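Local coordinates for protein aldehyde dehydrogenase (Trypanosoma brucei, PDB 5NNO) that probably oxidises aldehydes to carboxylic acids with NAD+ as the electron acceptor, and binds NAD and a benzoxaborole aldehyde, at residues P97-M102 with D110-Y115. Residues are numbered along the deposited sequence; the frame is centred on the assembly and turned at random.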
loop_
_atom_site.group_PDB
_atom_site.type_symbol
_atom_site.label_atom_id
_atom_site.label_comp_id
_atom_site.label_asym_id
_atom_site.label_seq_id
_atom_site.Cartn_x
_atom_site.Cartn_y
_atom_site.Cartn_z
ATOM N N PRO A 97 6.951 -8.701 -17.560
ATOM C CA PRO A 97 5.785 -7.844 -17.718
ATOM C C PRO A 97 4.459 -8.562 -17.941
ATOM O O PRO A 97 4.424 -9.634 -18.545
ATOM C CB PRO A 97 6.140 -7.019 -18.954
ATOM C CG PRO A 97 7.618 -6.910 -18.913
ATOM C CD PRO A 97 8.080 -8.216 -18.386
ATOM N N VAL A 98 3.384 -7.943 -17.449
ATOM C CA VAL A 98 2.027 -8.482 -17.574
ATOM C C VAL A 98 1.223 -7.638 -18.571
ATOM O O VAL A 98 1.280 -6.407 -18.564
ATOM C CB VAL A 98 1.324 -8.555 -16.203
ATOM C CG1 VAL A 98 -0.096 -9.114 -16.328
ATOM C CG2 VAL A 98 2.135 -9.445 -15.265
ATOM N N LYS A 99 0.506 -8.336 -19.443
ATOM C CA LYS A 99 -0.365 -7.726 -20.438
ATOM C C LYS A 99 -1.739 -7.554 -19.777
ATOM O O LYS A 99 -2.475 -8.544 -19.627
ATOM C CB LYS A 99 -0.478 -8.642 -21.666
ATOM C CG LYS A 99 0.856 -8.997 -22.320
ATOM C CD LYS A 99 1.502 -7.812 -23.019
ATOM C CE LYS A 99 0.827 -7.517 -24.357
ATOM N NZ LYS A 99 0.926 -6.093 -24.782
ATOM N N PRO A 100 -2.083 -6.325 -19.348
ATOM C CA PRO A 100 -3.377 -6.171 -18.696
ATOM C C PRO A 100 -4.489 -6.353 -19.717
ATOM O O PRO A 100 -4.232 -6.215 -20.898
ATOM C CB PRO A 100 -3.338 -4.728 -18.201
ATOM C CG PRO A 100 -2.511 -4.023 -19.218
ATOM C CD PRO A 100 -1.466 -5.016 -19.638
ATOM N N THR A 101 -5.707 -6.652 -19.279
ATOM C CA THR A 101 -6.856 -6.624 -20.181
ATOM C C THR A 101 -7.326 -5.166 -20.348
ATOM O O THR A 101 -7.715 -4.490 -19.379
ATOM C CB THR A 101 -8.002 -7.531 -19.701
ATOM O OG1 THR A 101 -7.567 -8.885 -19.749
ATOM C CG2 THR A 101 -9.241 -7.407 -20.612
ATOM N N MET A 102 -7.279 -4.705 -21.590
ATOM C CA MET A 102 -7.633 -3.342 -21.924
ATOM C C MET A 102 -9.072 -3.273 -22.418
ATOM O O MET A 102 -9.595 -4.232 -22.968
ATOM C CB MET A 102 -6.651 -2.780 -22.968
ATOM C CG MET A 102 -5.191 -2.739 -22.503
ATOM S SD MET A 102 -4.802 -1.735 -21.039
ATOM C CE MET A 102 -5.263 -0.089 -21.606
ATOM N N ASP A 110 -0.635 -0.923 -27.562
ATOM C CA ASP A 110 0.148 -2.005 -26.940
ATOM C C ASP A 110 0.465 -1.551 -25.539
ATOM O O ASP A 110 1.187 -0.589 -25.358
ATOM C CB ASP A 110 1.453 -2.280 -27.714
ATOM C CG ASP A 110 2.464 -3.137 -26.916
ATOM O OD1 ASP A 110 2.055 -3.896 -26.011
ATOM O OD2 ASP A 110 3.688 -3.021 -27.201
ATOM N N CYS A 111 -0.067 -2.258 -24.551
ATOM C CA CYS A 111 0.033 -1.855 -23.161
ATOM C C CYS A 111 0.686 -2.932 -22.305
ATOM O O CYS A 111 0.661 -4.109 -22.655
ATOM C CB CYS A 111 -1.353 -1.468 -22.664
ATOM S SG CYS A 111 -1.950 0.037 -23.515
ATOM N N GLU A 112 1.303 -2.519 -21.194
ATOM C CA GLU A 112 2.148 -3.406 -20.399
ATOM C C GLU A 112 2.330 -2.925 -18.947
ATOM O O GLU A 112 2.443 -1.722 -18.680
ATOM C CB GLU A 112 3.520 -3.507 -21.062
ATOM C CG GLU A 112 4.085 -4.903 -21.194
ATOM C CD GLU A 112 5.510 -4.891 -21.744
ATOM O OE1 GLU A 112 6.344 -4.131 -21.204
ATOM O OE2 GLU A 112 5.798 -5.649 -22.697
ATOM N N LEU A 113 2.372 -3.899 -18.022
ATOM C CA LEU A 113 2.693 -3.655 -16.616
ATOM C C LEU A 113 4.066 -4.253 -16.298
ATOM O O LEU A 113 4.215 -5.473 -16.222
ATOM C CB LEU A 113 1.638 -4.288 -15.713
ATOM C CG LEU A 113 0.270 -3.624 -15.524
ATOM C CD1 LEU A 113 -0.192 -2.882 -16.767
ATOM C CD2 LEU A 113 -0.768 -4.657 -15.061
ATOM N N GLN A 114 5.071 -3.399 -16.114
ATOM C CA GLN A 114 6.451 -3.844 -15.818
ATOM C C GLN A 114 6.710 -3.678 -14.325
ATOM O O GLN A 114 6.070 -2.863 -13.671
ATOM C CB GLN A 114 7.473 -3.037 -16.656
ATOM C CG GLN A 114 7.146 -2.952 -18.152
ATOM C CD GLN A 114 8.225 -2.266 -19.008
ATOM O OE1 GLN A 114 9.203 -1.688 -18.502
ATOM N NE2 GLN A 114 8.028 -2.299 -20.329
ATOM N N TYR A 115 7.607 -4.492 -13.774
ATOM C CA TYR A 115 7.988 -4.391 -12.361
ATOM C C TYR A 115 9.435 -3.955 -12.290
ATOM O O TYR A 115 10.303 -4.520 -12.985
ATOM C CB TYR A 115 7.822 -5.714 -11.608
ATOM C CG TYR A 115 6.392 -6.118 -11.378
ATOM C CD1 TYR A 115 5.605 -5.470 -10.452
ATOM C CD2 TYR A 115 5.822 -7.174 -12.109
ATOM C CE1 TYR A 115 4.282 -5.853 -10.253
ATOM C CE2 TYR A 115 4.502 -7.564 -11.921
ATOM C CZ TYR A 115 3.734 -6.909 -10.996
ATOM O OH TYR A 115 2.428 -7.355 -10.837
#
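Pro100 and Leu113 form the apolar centre: the proline CG rests on Leu113 CD1 at 3.6 Å, the two side chains meeting at a slant. Next to them Met102 curls over Cys111, bringing its SD within 3.8 Å of Cys111 CB and its CE near Cys111 SG. The second subunit packs against this face, with its Gly430 on Pro100, Leu431 on Cys111 and Tyr448 on Leu113. Backbone pairing is limited to a single antiparallel bridge, Val98 with Leu113, a hydrogen-bonded pair. Val98 N donates to Leu113 O at 2.9 Å, nearly straight at 165°. Leu113 N returns a bond of 2.8 Å to Val98 O. Pro97 lies alongside Glu112, its CB 3.6 Å from the carboxylate carbon CD, while Glu112 OE1 accepts a hydrogen bond of 2.6 Å from Gln114 NE2. At the polar edge Lys99, whose CB leads away from the strand, is folded back by bends that begin at chi2 (-70°), and its NZ forms a salt bridge with Asp110 OD1 at 2.8 Å. The same NZ donates to Cys111 O at 2.9 Å. Thus the loop after helix 91-95 is tied to strand 110-124 on a projecting arm, away from the NAD site. Lys99 NZ is held by two partners, and Asp110 shares its two oxygens between Lys99 and Arg461 of strand 454-461, which would probably favour its charged form.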